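Local coordinates for EAL/GGDEF domain protein (Methylococcus capsulatus, PDB 3ICL), which belongs to the GGDEF-domain family of the nucleotide cyclase clan and folds as a single compact alpha/beta domain around a mixed beta sheet, at residues 91-94 against 95-99; 104-107 against 108-112. The protein carries 1 engineered substitution. All blocks are in the same frame, centred on the assembly; numbering follows the deposited sequence.

Interaction 1 (91-94 against 95-99); sequences DTLN and GALVA
Thr92 lays its methyl branch against Val98, CG2 to CG2 at 3.9 Å, while its hydroxyl turns aside from Val98 to the N-H of Gly95. Because OG1 stands between the backbone N and the carbonyl carbon (chi1 64°), it lies 2.9 Å from Gly95 N and accepts its hydrogen; the same hydroxyl is also hydrogen-bonded to Ala89 O. A beta-branched residue with a hydroxyl suits this place, since one branch serves the turn and the other joins Val98 in a buried apolar patch beside Arg69. The backbone adds two bonds. Leu97 N reaches Thr92 O at 3.0 Å, and Ala96 N meets Leu93 O at 3.1 Å from well above the carbonyl plane. Leu93 crosses Leu97 at an angle, its CD1 3.9 Å from Leu97 CG, and Leu97 CD1 rests 3.7 Å from Asp91 O. The small methyl of Ala96 packs against Tyr157 and Phe159 of strand 156-159. Asn94 (phi 57°) and Gly95 (phi 84°) both take left-handed backbone angles, and Asn-Gly is the classic central pair of a type I' beta turn. Such a turn, Leu93 to Ala96, closed by the Ala96-Leu93 bond, leads here into helix 96-106 with Gly95 at the N-cap.

Interaction 2 (104-107 against 108-112); sequences DGLA and QPFVF
Leu106 and Phe110 meet through the ends of their side chains, Leu106 CD2 lying 4.1 Å from Phe110 CZ, with the two groups crossing at an angle. With CG anti to its own carbonyl carbon (chi1 -73°), the Phe110 ring reaches back toward the end of helix 96-106, and its CE2 comes 4.0 Å from Leu106 O. Two large apolar residues suit this buried side of the turn. On the exposed side the aliphatic part of Gln108 lies against carbonyls near the end of helix 96-106, its CG 3.6 Å from Gly105 O and 3.7 Å from Asp104 O. Gln108 N gives a weak hydrogen bond to Gly105 O at 3.4 Å, and Arg63 adds another weak one to the same oxygen. A water then bridges the turn, donating to Leu106 O at 2.7 Å and to Gln108 O at 2.8 Å, and so joins the helix end to the chain leaving it. Pro109 has no N-H to offer and suits the extended link to the strand. Farther out, Arg63 of helix 50-67 hydrogen-bonds Gln108 O and Pro109 O and makes a cation-pi contact with Phe110. That ring also packs on Leu56, Ala59 and Thr60 of the same helix, while strand 110-112 pairs antiparallel with strand 115-117.

How the interactions relate
Interactions 1 and 2 lie at the two ends of helix 96-106: the first forms the turn by which the chain enters it, the second the exit toward strand 110-112. Their centres are 21 Å apart, and although the nearest atoms approach to about 5 Å, the two do not touch; the helix itself connects them. The ends are built differently: a tight turn held by direct bonds at the start, an apolar pair with water and arginine bridges at the exit. Both lie near helix 50-67, interaction 1 at the loop that follows it and interaction 2 along Leu56 to Arg63. Interaction 1 also borders strands 121-127 and 156-159 of the five-stranded sheet, and interaction 2 includes one strand of the small hairpin.

Interaction 1 (91-94 against 95-99)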
ATOM      1  N   ASP A  91      -3.493 -15.164   9.870  1.00 32.35           N
ATOM      2  CA  ASP A  91      -4.829 -15.323   9.312  1.00 37.62           C
ATOM      3  C   ASP A  91      -5.164 -14.420   8.128  1.00 30.64           C
ATOM      4  O   ASP A  91      -6.333 -14.269   7.778  1.00 33.06           O
ATOM      5  CB  ASP A  91      -5.878 -15.140  10.415  1.00 51.58           C
ATOM      6  CG  ASP A  91      -5.663 -16.084  11.585  1.00 58.00           C
ATOM      7  OD1 ASP A  91      -5.538 -17.304  11.351  1.00 55.57           O
ATOM      8  OD2 ASP A  91      -5.623 -15.605  12.737  1.00 65.94           O
ATOM      9  N   THR A  92      -4.151 -13.821   7.508  1.00 27.56           N
ATOM     10  CA  THR A  92      -4.398 -12.968   6.346  1.00 24.62           C
ATOM     11  C   THR A  92      -3.790 -13.622   5.113  1.00 18.88           C
ATOM     12  O   THR A  92      -3.746 -13.018   4.042  1.00 16.37           O
ATOM     13  CB  THR A  92      -3.761 -11.563   6.491  1.00 24.65           C
ATOM     14  OG1 THR A  92      -2.331 -11.686   6.545  1.00 21.89           O
ATOM     15  CG2 THR A  92      -4.265 -10.867   7.753  1.00 28.23           C
ATOM     16  N   LEU A  93      -3.327 -14.859   5.273  1.00 21.17           N
ATOM     17  CA  LEU A  93      -2.693 -15.592   4.184  1.00 20.52           C
ATOM     18  C   LEU A  93      -1.539 -14.746   3.646  1.00 22.41           C
ATOM     19  O   LEU A  93      -1.461 -14.443   2.452  1.00 14.77           O
ATOM     20  CB  LEU A  93      -3.717 -15.903   3.079  1.00 15.16           C
ATOM     21  CG  LEU A  93      -4.848 -16.859   3.505  1.00 25.17           C
ATOM     22  CD1 LEU A  93      -5.849 -17.027   2.378  1.00 24.81           C
ATOM     23  CD2 LEU A  93      -4.263 -18.218   3.879  1.00 25.32           C
ATOM     24  N   ASN A  94      -0.651 -14.356   4.556  1.00 21.45           N
ATOM     25  CA  ASN A  94       0.519 -13.549   4.226  1.00 19.32           C
ATOM     26  C   ASN A  94       0.146 -12.239   3.548  1.00 18.78           C
ATOM     27  O   ASN A  94       0.803 -11.813   2.590  1.00 13.34           O
ATOM     28  CB  ASN A  94       1.465 -14.347   3.327  1.00 20.19           C
ATOM     29  CG  ASN A  94       1.881 -15.659   3.953  1.00 26.48           C
ATOM     30  OD1 ASN A  94       1.553 -16.736   3.453  1.00 26.03           O
ATOM     31  ND2 ASN A  94       2.598 -15.573   5.066  1.00 21.06           N
ATOM     32  N   GLY A  95      -0.918 -11.611   4.048  1.00 17.17           N
ATOM     33  CA  GLY A  95      -1.369 -10.346   3.503  1.00 16.64           C
ATOM     34  C   GLY A  95      -2.264 -10.394   2.279  1.00 15.10           C
ATOM     35  O   GLY A  95      -2.819  -9.371   1.899  1.00 14.84           O
ATOM     36  N   ALA A  96      -2.422 -11.560   1.656  1.00 15.81           N
ATOM     37  CA  ALA A  96      -3.254 -11.652   0.459  1.00 13.35           C
ATOM     38  C   ALA A  96      -4.693 -11.200   0.698  1.00 16.15           C
ATOM     39  O   ALA A  96      -5.292 -10.534  -0.152  1.00 15.59           O
ATOM     40  CB  ALA A  96      -3.236 -13.079  -0.088  1.00 10.63           C
ATOM     41  N   LEU A  97      -5.254 -11.558   1.850  1.00 13.03           N
ATOM     42  CA  LEU A  97      -6.625 -11.167   2.156  1.00 14.01           C
ATOM     43  C   LEU A  97      -6.721  -9.666   2.410  1.00 18.00           C
ATOM     44  O   LEU A  97      -7.774  -9.069   2.213  1.00 18.71           O
ATOM     45  CB  LEU A  97      -7.154 -11.944   3.370  1.00 15.17           C
ATOM     46  CG  LEU A  97      -7.264 -13.461   3.176  1.00 20.56           C
ATOM     47  CD1 LEU A  97      -7.908 -14.096   4.406  1.00 27.07           C
ATOM     48  CD2 LEU A  97      -8.095 -13.758   1.927  1.00 15.97           C
ATOM     49  N   VAL A  98      -5.621  -9.054   2.844  1.00 14.96           N
ATOM     50  CA  VAL A  98      -5.618  -7.616   3.095  1.00 16.02           C
ATOM     51  C   VAL A  98      -5.530  -6.908   1.745  1.00 16.62           C
ATOM     52  O   VAL A  98      -6.226  -5.931   1.506  1.00 18.74           O
ATOM     53  CB  VAL A  98      -4.434  -7.193   4.004  1.00 18.66           C
ATOM     54  CG1 VAL A  98      -4.383  -5.681   4.125  1.00 20.71           C
ATOM     55  CG2 VAL A  98      -4.596  -7.804   5.381  1.00 22.62           C
ATOM     56  N   ALA A  99      -4.688  -7.419   0.852  1.00 14.61           N
ATOM     57  CA  ALA A  99      -4.548  -6.848  -0.474  1.00 13.94           C
ATOM     58  C   ALA A  99      -5.893  -6.912  -1.218  1.00 22.77           C
ATOM     59  O   ALA A  99      -6.245  -5.999  -1.970  1.00 21.27           O
ATOM     60  CB  ALA A  99      -3.483  -7.618  -1.255  1.00 11.47           C
TER

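Interaction 2 (104-107 against 108-112)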
ATOM      1  N   ASP A 104     -10.825  -4.149  -3.121  1.00 17.33           N
ATOM      2  CA  ASP A 104     -12.282  -4.034  -3.106  1.00 18.01           C
ATOM      3  C   ASP A 104     -12.702  -2.615  -2.747  1.00 22.10           C
ATOM      4  O   ASP A 104     -13.638  -2.072  -3.330  1.00 24.49           O
ATOM      5  CB  ASP A 104     -12.910  -5.017  -2.110  1.00 20.32           C
ATOM      6  CG  ASP A 104     -12.785  -6.458  -2.563  1.00 27.53           C
ATOM      7  OD1 ASP A 104     -12.479  -6.676  -3.755  1.00 27.22           O
ATOM      8  OD2 ASP A 104     -12.998  -7.368  -1.734  1.00 26.65           O
ATOM      9  N   GLY A 105     -12.005  -2.012  -1.792  1.00 20.56           N
ATOM     10  CA  GLY A 105     -12.343  -0.657  -1.393  1.00 18.15           C
ATOM     11  C   GLY A 105     -11.957   0.376  -2.439  1.00 20.13           C
ATOM     12  O   GLY A 105     -12.709   1.319  -2.685  1.00 21.37           O
ATOM     13  N   LEU A 106     -10.795   0.197  -3.066  1.00 15.97           N
ATOM     14  CA  LEU A 106     -10.322   1.140  -4.075  1.00 19.76           C
ATOM     15  C   LEU A 106     -10.956   0.979  -5.454  1.00 25.08           C
ATOM     16  O   LEU A 106     -10.742   1.813  -6.335  1.00 24.56           O
ATOM     17  CB  LEU A 106      -8.796   1.063  -4.205  1.00 16.07           C
ATOM     18  CG  LEU A 106      -7.999   1.332  -2.923  1.00 13.04           C
ATOM     19  CD1 LEU A 106      -6.501   1.354  -3.235  1.00 11.31           C
ATOM     20  CD2 LEU A 106      -8.435   2.651  -2.310  1.00 18.37           C
ATOM     21  N   ALA A 107     -11.718  -0.092  -5.650  1.00 16.77           N
ATOM     22  CA  ALA A 107     -12.391  -0.314  -6.927  1.00 23.47           C
ATOM     23  C   ALA A 107     -13.668   0.525  -6.954  1.00 23.11           C
ATOM     24  O   ALA A 107     -14.276   0.712  -8.005  1.00 23.46           O
ATOM     25  CB  ALA A 107     -12.735  -1.783  -7.097  1.00 26.13           C
ATOM     26  N   GLN A 108     -14.077   1.015  -5.788  1.00 20.89           N
ATOM     27  CA  GLN A 108     -15.273   1.849  -5.698  1.00 23.43           C
ATOM     28  C   GLN A 108     -14.933   3.221  -6.262  1.00 25.86           C
ATOM     29  O   GLN A 108     -13.812   3.702  -6.107  1.00 19.96           O
ATOM     30  CB  GLN A 108     -15.725   1.986  -4.244  1.00 24.52           C
ATOM     31  CG  GLN A 108     -16.144   0.680  -3.596  1.00 29.06           C
ATOM     32  CD  GLN A 108     -16.329   0.819  -2.099  1.00 33.19           C
ATOM     33  OE1 GLN A 108     -15.403   1.210  -1.386  1.00 33.45           O
ATOM     34  NE2 GLN A 108     -17.526   0.504  -1.613  1.00 36.42           N
ATOM     35  N   PRO A 109     -15.894   3.874  -6.931  1.00 27.77           N
ATOM     36  CA  PRO A 109     -15.606   5.200  -7.491  1.00 30.73           C
ATOM     37  C   PRO A 109     -15.310   6.276  -6.448  1.00 27.06           C
ATOM     38  O   PRO A 109     -15.707   6.168  -5.291  1.00 24.84           O
ATOM     39  CB  PRO A 109     -16.869   5.520  -8.295  1.00 36.76           C
ATOM     40  CG  PRO A 109     -17.374   4.151  -8.689  1.00 35.24           C
ATOM     41  CD  PRO A 109     -17.194   3.371  -7.411  1.00 27.02           C
ATOM     42  N   PHE A 110     -14.578   7.300  -6.876  1.00 31.52           N
ATOM     43  CA  PHE A 110     -14.244   8.446  -6.038  1.00 33.31           C
ATOM     44  C   PHE A 110     -14.993   9.581  -6.720  1.00 34.94           C
ATOM     45  O   PHE A 110     -14.625  10.001  -7.816  1.00 41.26           O
ATOM     46  CB  PHE A 110     -12.742   8.724  -6.074  1.00 33.26           C
ATOM     47  CG  PHE A 110     -11.918   7.728  -5.307  1.00 26.68           C
ATOM     48  CD1 PHE A 110     -11.705   7.886  -3.939  1.00 22.40           C
ATOM     49  CD2 PHE A 110     -11.354   6.632  -5.951  1.00 20.43           C
ATOM     50  CE1 PHE A 110     -10.937   6.967  -3.224  1.00 19.73           C
ATOM     51  CE2 PHE A 110     -10.582   5.706  -5.242  1.00 20.02           C
ATOM     52  CZ  PHE A 110     -10.374   5.877  -3.878  1.00 18.42           C
ATOM     53  N   VAL A 111     -16.051  10.074  -6.092  1.00 23.05           N
ATOM     54  CA  VAL A 111     -16.823  11.135  -6.722  1.00 30.95           C
ATOM     55  C   VAL A 111     -16.450  12.532  -6.248  1.00 36.55           C
ATOM     56  O   VAL A 111     -16.590  12.862  -5.075  1.00 41.29           O
ATOM     57  CB  VAL A 111     -18.340  10.917  -6.510  1.00 37.06           C
ATOM     58  CG1 VAL A 111     -19.128  11.926  -7.335  1.00 42.43           C
ATOM     59  CG2 VAL A 111     -18.723   9.495  -6.906  1.00 35.56           C
ATOM     60  N   PHE A 112     -15.959  13.341  -7.179  1.00 29.70           N
ATOM     61  CA  PHE A 112     -15.577  14.716  -6.897  1.00 30.63           C
ATOM     62  C   PHE A 112     -16.528  15.579  -7.715  1.00 35.97           C
ATOM     63  O   PHE A 112     -16.398  15.678  -8.936  1.00 34.35           O
ATOM     64  CB  PHE A 112     -14.122  14.947  -7.311  1.00 37.01           C
ATOM     65  CG  PHE A 112     -13.139  14.100  -6.543  1.00 41.87           C
ATOM     66  CD1 PHE A 112     -12.986  14.265  -5.168  1.00 48.09           C
ATOM     67  CD2 PHE A 112     -12.388  13.124  -7.186  1.00 42.70           C
ATOM     68  CE1 PHE A 112     -12.100  13.468  -4.445  1.00 44.80           C
ATOM     69  CE2 PHE A 112     -11.499  12.324  -6.472  1.00 42.56           C
ATOM     70  CZ  PHE A 112     -11.356  12.498  -5.096  1.00 38.77           C
TER
HETATM   71  O   HOH W   1     -11.727   3.721  -7.956  1.00 26.42           O